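Local coordinates for protein cyclopenase asqI (Emericella nidulans, PDB 5YY3) that catalyses the zinc-dependent ring contraction of 4'-methoxycyclopenin to 4'-methoxyviridicatin, releasing methyl isocyanate, in the biosynthesis of aspoquinolone mycotoxins, at residues E421-Q432 with P466-R477. Numbering follows the deposited sequence.
Sequences EVVLSNLVVRLQ and PYEWNVQVKSCR
Arg430 and Glu468 lie side by side on one face of an antiparallel strand pair, joined by a salt bridge in which Arg430 NE stands 3.3 Å from Glu468 OE2. The oxygen sits at the guanidinium edge, close to its plane, whereas the arginine approaches it from above the carboxylate plane, 59° out. A bend at chi3 (-93°) turns the guanidinium toward the glutamate; its NH2 adds a weak bond to the same oxygen. Asn470 ND2 lies over a guanidinium face, the amide plane 78° from it, and donates weakly to Glu468 OE2 as well. The other side of the sheet is mostly apolar. There Leu424 runs alongside Val473, CD2 to CG2 3.5 Å, and Val422 CG2 meets Val473 CG1 at 3.6 Å. In Leu427 CG is anti to the backbone N, and CD1 comes obliquely to Trp469 CE3 at 3.6 Å; the indole NE1 is bonded to Asp511. Paired backbone bonds link Ser425 with Gln472 and Val428 with Asn470, but a beta bulge between them shifts the register by one. Beside the salt bridge, at the Pro466 end of the pair, Gln432 NE2 donates to Tyr467 O at 3.1 Å from above the carbonyl plane. Strand 523-528 pairs with the other edge of 466-477, while side chains of strands 487-497 and 508-517 pack on the apolar face, as in the beta-sandwich of the hemocyanin Ig-like domain. The chemistry thus divides this strand pair into a largely hydrophobic interior side and a mixed side carrying the charged and amide groups, where one carboxylate oxygen is approached by NE and, weakly, by NH2 of Arg430 and ND2 of Asn470, which would probably stabilise its negative charge.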
ATOM      1  N   GLU A 421      31.437  13.642  39.297  1.00 36.06           N
ATOM      2  CA  GLU A 421      32.027  14.973  39.267  1.00 30.45           C
ATOM      3  C   GLU A 421      32.886  15.097  38.014  1.00 35.54           C
ATOM      4  O   GLU A 421      34.124  15.002  38.039  1.00 33.27           O
ATOM      5  CB  GLU A 421      32.838  15.240  40.531  1.00 36.25           C
ATOM      6  CG  GLU A 421      32.033  15.840  41.693  1.00 36.77           C
ATOM      7  CD  GLU A 421      32.761  15.704  43.022  1.00 46.46           C
ATOM      8  OE1 GLU A 421      32.825  14.569  43.539  1.00 54.19           O
ATOM      9  OE2 GLU A 421      33.278  16.721  43.547  1.00 52.53           O
ATOM     10  N   VAL A 422      32.205  15.342  36.910  1.00 28.56           N
ATOM     11  CA  VAL A 422      32.827  15.258  35.614  1.00 31.06           C
ATOM     12  C   VAL A 422      32.040  16.132  34.647  1.00 29.19           C
ATOM     13  O   VAL A 422      30.859  16.401  34.861  1.00 27.82           O
ATOM     14  CB  VAL A 422      32.891  13.770  35.173  1.00 34.46           C
ATOM     15  CG1 VAL A 422      32.191  13.519  33.826  1.00 30.87           C
ATOM     16  CG2 VAL A 422      34.307  13.288  35.184  1.00 26.22           C
ATOM     17  N   VAL A 423      32.699  16.618  33.606  1.00 31.77           N
ATOM     18  CA  VAL A 423      31.987  17.328  32.554  1.00 26.94           C
ATOM     19  C   VAL A 423      32.059  16.500  31.297  1.00 27.58           C
ATOM     20  O   VAL A 423      33.163  16.186  30.835  1.00 31.69           O
ATOM     21  CB  VAL A 423      32.578  18.726  32.287  1.00 31.05           C
ATOM     22  CG1 VAL A 423      31.963  19.335  31.029  1.00 28.07           C
ATOM     23  CG2 VAL A 423      32.362  19.639  33.495  1.00 28.63           C
ATOM     24  N   LEU A 424      30.894  16.132  30.757  1.00 23.31           N
ATOM     25  CA  LEU A 424      30.829  15.413  29.486  1.00 23.20           C
ATOM     26  C   LEU A 424      30.604  16.366  28.327  1.00 22.67           C
ATOM     27  O   LEU A 424      29.886  17.358  28.454  1.00 24.21           O
ATOM     28  CB  LEU A 424      29.702  14.363  29.486  1.00 24.44           C
ATOM     29  CG  LEU A 424      29.824  13.136  30.394  1.00 27.00           C
ATOM     30  CD1 LEU A 424      28.769  12.064  30.057  1.00 22.15           C
ATOM     31  CD2 LEU A 424      31.231  12.557  30.330  1.00 24.80           C
ATOM     32  N   SER A 425      31.186  16.042  27.181  1.00 22.99           N
ATOM     33  CA  SER A 425      30.954  16.826  25.968  1.00 27.23           C
ATOM     34  C   SER A 425      31.274  15.983  24.750  1.00 26.47           C
ATOM     35  O   SER A 425      31.886  14.922  24.865  1.00 29.80           O
ATOM     36  CB  SER A 425      31.800  18.106  25.959  1.00 23.25           C
ATOM     37  OG  SER A 425      33.157  17.795  25.704  1.00 29.10           O
ATOM     38  N   ASN A 426      30.848  16.450  23.587  1.00 30.44           N
ATOM     39  CA  ASN A 426      31.278  15.869  22.320  1.00 27.15           C
ATOM     40  C   ASN A 426      30.933  14.399  22.143  1.00 26.16           C
ATOM     41  O   ASN A 426      31.769  13.605  21.725  1.00 25.64           O
ATOM     42  CB  ASN A 426      32.790  16.051  22.142  1.00 34.41           C
ATOM     43  CG  ASN A 426      33.171  17.485  21.790  1.00 31.10           C
ATOM     44  OD1 ASN A 426      33.944  18.126  22.491  1.00 35.12           O
ATOM     45  ND2 ASN A 426      32.628  17.984  20.703  1.00 38.80           N
ATOM     46  N   LEU A 427      29.698  14.034  22.445  1.00 24.89           N
ATOM     47  CA  LEU A 427      29.264  12.664  22.234  1.00 24.35           C
ATOM     48  C   LEU A 427      29.125  12.400  20.740  1.00 25.37           C
ATOM     49  O   LEU A 427      28.488  13.169  20.027  1.00 25.32           O
ATOM     50  CB  LEU A 427      27.933  12.402  22.953  1.00 27.95           C
ATOM     51  CG  LEU A 427      27.315  11.015  22.780  1.00 26.94           C
ATOM     52  CD1 LEU A 427      28.276   9.956  23.294  1.00 25.73           C
ATOM     53  CD2 LEU A 427      25.974  10.933  23.511  1.00 25.02           C
ATOM     54  N   VAL A 428      29.734  11.321  20.266  1.00 22.87           N
ATOM     55  CA  VAL A 428      29.626  10.954  18.870  1.00 27.19           C
ATOM     56  C   VAL A 428      29.279   9.451  18.707  1.00 27.03           C
ATOM     57  O   VAL A 428      29.784   8.603  19.449  1.00 25.77           O
ATOM     58  CB  VAL A 428      30.941  11.284  18.105  1.00 25.33           C
ATOM     59  CG1 VAL A 428      30.819  10.924  16.651  1.00 29.65           C
ATOM     60  CG2 VAL A 428      31.291  12.770  18.231  1.00 21.84           C
ATOM     61  N   VAL A 429      28.402   9.134  17.754  1.00 26.04           N
ATOM     62  CA  VAL A 429      28.227   7.751  17.287  1.00 29.65           C
ATOM     63  C   VAL A 429      28.706   7.683  15.825  1.00 27.83           C
ATOM     64  O   VAL A 429      28.248   8.475  14.996  1.00 24.80           O
ATOM     65  CB  VAL A 429      26.737   7.280  17.410  1.00 23.51           C
ATOM     66  CG1 VAL A 429      26.596   5.805  17.070  1.00 24.65           C
ATOM     67  CG2 VAL A 429      26.209   7.543  18.826  1.00 21.76           C
ATOM     68  N   ARG A 430      29.642   6.776  15.520  1.00 27.01           N
ATOM     69  CA  ARG A 430      30.308   6.731  14.198  1.00 27.31           C
ATOM     70  C   ARG A 430      30.482   5.335  13.690  1.00 20.82           C
ATOM     71  O   ARG A 430      30.566   4.405  14.477  1.00 22.33           O
ATOM     72  CB  ARG A 430      31.750   7.265  14.218  1.00 32.99           C
ATOM     73  CG  ARG A 430      32.112   8.277  15.219  1.00 31.87           C
ATOM     74  CD  ARG A 430      33.404   8.965  14.784  1.00 39.10           C
ATOM     75  NE  ARG A 430      34.628   8.392  15.321  1.00 31.81           N
ATOM     76  CZ  ARG A 430      35.779   9.050  15.297  1.00 38.98           C
ATOM     77  NH1 ARG A 430      35.814  10.252  14.738  1.00 38.69           N
ATOM     78  NH2 ARG A 430      36.886   8.524  15.813  1.00 34.26           N
ATOM     79  N   LEU A 431      30.690   5.207  12.386  1.00 23.29           N
ATOM     80  CA  LEU A 431      31.231   3.978  11.826  1.00 25.35           C
ATOM     81  C   LEU A 431      32.666   3.776  12.310  1.00 30.75           C
ATOM     82  O   LEU A 431      33.378   4.735  12.628  1.00 32.28           O
ATOM     83  CB  LEU A 431      31.207   4.016  10.299  1.00 26.22           C
ATOM     84  CG  LEU A 431      29.838   4.046   9.621  1.00 25.40           C
ATOM     85  CD1 LEU A 431      29.998   4.377   8.144  1.00 23.43           C
ATOM     86  CD2 LEU A 431      29.155   2.693   9.799  1.00 23.13           C
ATOM     87  N   GLN A 432      33.090   2.523  12.368  1.00 27.96           N
ATOM     88  CA  GLN A 432      34.471   2.243  12.682  1.00 27.31           C
ATOM     89  C   GLN A 432      35.332   2.504  11.449  1.00 31.68           C
ATOM     90  O   GLN A 432      36.433   3.046  11.549  1.00 29.77           O
ATOM     91  CB  GLN A 432      34.633   0.812  13.155  1.00 26.46           C
ATOM     92  CG  GLN A 432      34.151   0.571  14.561  1.00 28.25           C
ATOM     93  CD  GLN A 432      34.479  -0.829  15.000  1.00 28.15           C
ATOM     94  OE1 GLN A 432      35.593  -1.316  14.772  1.00 27.86           O
ATOM     95  NE2 GLN A 432      33.506  -1.506  15.595  1.00 27.79           N
ATOM     96  N   PRO A 466      30.077  -2.062  11.417  1.00 24.80           N
ATOM     97  CA  PRO A 466      30.708  -1.836  12.719  1.00 25.02           C
ATOM     98  C   PRO A 466      30.626  -0.373  13.146  1.00 25.99           C
ATOM     99  O   PRO A 466      30.911   0.523  12.347  1.00 28.07           O
ATOM    100  CB  PRO A 466      32.159  -2.260  12.484  1.00 24.18           C
ATOM    101  CG  PRO A 466      32.056  -3.275  11.385  1.00 26.82           C
ATOM    102  CD  PRO A 466      30.970  -2.774  10.487  1.00 21.59           C
ATOM    103  N   TYR A 467      30.208  -0.139  14.387  1.00 23.48           N
ATOM    104  CA  TYR A 467      30.133   1.216  14.903  1.00 24.97           C
ATOM    105  C   TYR A 467      30.903   1.341  16.216  1.00 24.03           C
ATOM    106  O   TYR A 467      31.343   0.360  16.813  1.00 22.90           O
ATOM    107  CB  TYR A 467      28.673   1.670  15.089  1.00 17.94           C
ATOM    108  CG  TYR A 467      27.941   1.045  16.258  1.00 22.02           C
ATOM    109  CD1 TYR A 467      28.049   1.581  17.539  1.00 22.95           C
ATOM    110  CD2 TYR A 467      27.119  -0.072  16.083  1.00 22.22           C
ATOM    111  CE1 TYR A 467      27.391   1.011  18.622  1.00 20.91           C
ATOM    112  CE2 TYR A 467      26.432  -0.646  17.163  1.00 21.94           C
ATOM    113  CZ  TYR A 467      26.578  -0.097  18.431  1.00 22.77           C
ATOM    114  OH  TYR A 467      25.923  -0.650  19.521  1.00 26.38           O
ATOM    115  N   GLU A 468      31.058   2.574  16.648  1.00 21.70           N
ATOM    116  CA  GLU A 468      31.685   2.866  17.912  1.00 24.84           C
ATOM    117  C   GLU A 468      31.017   4.113  18.442  1.00 21.04           C
ATOM    118  O   GLU A 468      30.380   4.839  17.696  1.00 25.67           O
ATOM    119  CB  GLU A 468      33.187   3.088  17.744  1.00 26.81           C
ATOM    120  CG  GLU A 468      33.492   4.466  17.163  1.00 29.65           C
ATOM    121  CD  GLU A 468      34.957   4.703  16.893  1.00 38.23           C
ATOM    122  OE1 GLU A 468      35.643   3.780  16.370  1.00 34.69           O
ATOM    123  OE2 GLU A 468      35.412   5.827  17.222  1.00 36.35           O
ATOM    124  N   TRP A 469      31.132   4.366  19.727  1.00 21.41           N
ATOM    125  CA  TRP A 469      30.795   5.687  20.191  1.00 23.56           C
ATOM    126  C   TRP A 469      31.982   6.222  20.970  1.00 25.29           C
ATOM    127  O   TRP A 469      32.842   5.457  21.452  1.00 22.21           O
ATOM    128  CB  TRP A 469      29.518   5.692  21.034  1.00 22.64           C
ATOM    129  CG  TRP A 469      29.572   4.917  22.321  1.00 22.86           C
ATOM    130  CD1 TRP A 469      29.508   3.562  22.464  1.00 24.16           C
ATOM    131  CD2 TRP A 469      29.677   5.457  23.651  1.00 22.83           C
ATOM    132  NE1 TRP A 469      29.552   3.220  23.803  1.00 23.35           N
ATOM    133  CE2 TRP A 469      29.657   4.364  24.552  1.00 23.70           C
ATOM    134  CE3 TRP A 469      29.774   6.758  24.167  1.00 21.52           C
ATOM    135  CZ2 TRP A 469      29.754   4.529  25.944  1.00 23.81           C
ATOM    136  CZ3 TRP A 469      29.860   6.923  25.556  1.00 25.20           C
ATOM    137  CH2 TRP A 469      29.853   5.811  26.425  1.00 23.24           C
ATOM    138  N   ASN A 470      32.057   7.539  21.057  1.00 21.30           N
ATOM    139  CA  ASN A 470      33.039   8.137  21.923  1.00 23.20           C
ATOM    140  C   ASN A 470      32.455   9.389  22.555  1.00 27.79           C
ATOM    141  O   ASN A 470      31.419   9.905  22.101  1.00 24.29           O
ATOM    142  CB  ASN A 470      34.343   8.426  21.172  1.00 27.46           C
ATOM    143  CG  ASN A 470      34.136   9.268  19.930  1.00 26.90           C
ATOM    144  OD1 ASN A 470      33.968  10.487  20.014  1.00 30.78           O
ATOM    145  ND2 ASN A 470      34.173   8.628  18.768  1.00 26.48           N
ATOM    146  N   VAL A 471      33.100   9.847  23.626  1.00 22.76           N
ATOM    147  CA  VAL A 471      32.622  10.994  24.365  1.00 25.30           C
ATOM    148  C   VAL A 471      33.817  11.610  25.086  1.00 29.03           C
ATOM    149  O   VAL A 471      34.815  10.934  25.383  1.00 29.11           O
ATOM    150  CB  VAL A 471      31.506  10.607  25.372  1.00 25.22           C
ATOM    151  CG1 VAL A 471      32.065   9.761  26.484  1.00 23.50           C
ATOM    152  CG2 VAL A 471      30.786  11.850  25.952  1.00 26.53           C
ATOM    153  N   GLN A 472      33.730  12.903  25.345  1.00 26.10           N
ATOM    154  CA  GLN A 472      34.810  13.593  26.004  1.00 27.34           C
ATOM    155  C   GLN A 472      34.478  13.731  27.485  1.00 27.67           C
ATOM    156  O   GLN A 472      33.365  14.127  27.855  1.00 24.96           O
ATOM    157  CB  GLN A 472      35.034  14.944  25.348  1.00 27.08           C
ATOM    158  CG  GLN A 472      36.329  15.610  25.705  1.00 36.65           C
ATOM    159  CD  GLN A 472      36.542  16.884  24.898  1.00 39.18           C
ATOM    160  OE1 GLN A 472      36.367  16.893  23.669  1.00 36.82           O
ATOM    161  NE2 GLN A 472      36.895  17.971  25.586  1.00 40.90           N
ATOM    162  N   VAL A 473      35.442  13.375  28.331  1.00 27.30           N
ATOM    163  CA  VAL A 473      35.252  13.420  29.776  1.00 24.31           C
ATOM    164  C   VAL A 473      36.352  14.261  30.429  1.00 31.87           C
ATOM    165  O   VAL A 473      37.546  14.035  30.190  1.00 28.42           O
ATOM    166  CB  VAL A 473      35.259  12.002  30.381  1.00 25.68           C
ATOM    167  CG1 VAL A 473      34.914  12.039  31.865  1.00 23.53           C
ATOM    168  CG2 VAL A 473      34.332  11.063  29.594  1.00 21.23           C
ATOM    169  N   LYS A 474      35.960  15.226  31.253  1.00 32.73           N
ATOM    170  CA  LYS A 474      36.938  16.030  31.978  1.00 28.16           C
ATOM    171  C   LYS A 474      36.544  16.160  33.441  1.00 30.36           C
ATOM    172  O   LYS A 474      35.389  16.439  33.769  1.00 33.01           O
ATOM    173  CB  LYS A 474      37.092  17.418  31.352  1.00 33.17           C
ATOM    174  CG  LYS A 474      38.197  18.253  32.002  1.00 31.53           C
ATOM    175  CD  LYS A 474      38.430  19.549  31.251  1.00 36.57           C
ATOM    176  CE  LYS A 474      39.534  20.382  31.900  1.00 38.05           C
ATOM    177  NZ  LYS A 474      39.300  21.822  31.648  1.00 41.58           N
ATOM    178  N   SER A 475      37.508  15.965  34.332  1.00 33.59           N
ATOM    179  CA  SER A 475      37.174  15.919  35.740  1.00 31.40           C
ATOM    180  C   SER A 475      36.832  17.292  36.275  1.00 30.79           C
ATOM    181  O   SER A 475      37.219  18.319  35.726  1.00 39.81           O
ATOM    182  CB  SER A 475      38.303  15.308  36.559  1.00 30.18           C
ATOM    183  OG  SER A 475      37.957  15.291  37.935  1.00 31.49           O
ATOM    184  N   CYS A 476      36.136  17.261  37.397  1.00 32.63           N
ATOM    185  CA  CYS A 476      35.393  18.370  37.947  1.00 35.49           C
ATOM    186  C   CYS A 476      35.563  18.267  39.487  1.00 37.79           C
ATOM    187  O   CYS A 476      35.207  19.170  40.252  1.00 39.76           O
ATOM    188  CB  CYS A 476      33.933  18.252  37.448  1.00 33.83           C
ATOM    189  SG  CYS A 476      32.632  19.197  38.226  1.00 51.22           S
ATOM    190  N   ARG A 477      36.151  17.140  39.899  1.00 32.57           N
ATOM    191  CA  ARG A 477      36.393  16.762  41.301  1.00 37.08           C
ATOM    192  C   ARG A 477      37.314  17.763  42.018  1.00 41.59           C
ATOM    193  O   ARG A 477      38.273  18.268  41.416  1.00 38.40           O
ATOM    194  CB  ARG A 477      37.009  15.352  41.341  1.00 31.45           C
ATOM    195  CG  ARG A 477      36.774  14.561  42.621  1.00 34.03           C
ATOM    196  CD  ARG A 477      37.393  13.144  42.548  1.00 30.60           C
ATOM    197  NE  ARG A 477      38.852  13.171  42.711  1.00 38.53           N
ATOM    198  CZ  ARG A 477      39.621  12.092  42.836  1.00 36.41           C
ATOM    199  NH1 ARG A 477      39.086  10.879  42.819  1.00 39.87           N
ATOM    200  NH2 ARG A 477      40.932  12.227  42.988  1.00 36.00           N
TER
HETATM  201  O   HOH W   1      34.313  12.566  21.377  1.00 32.79           O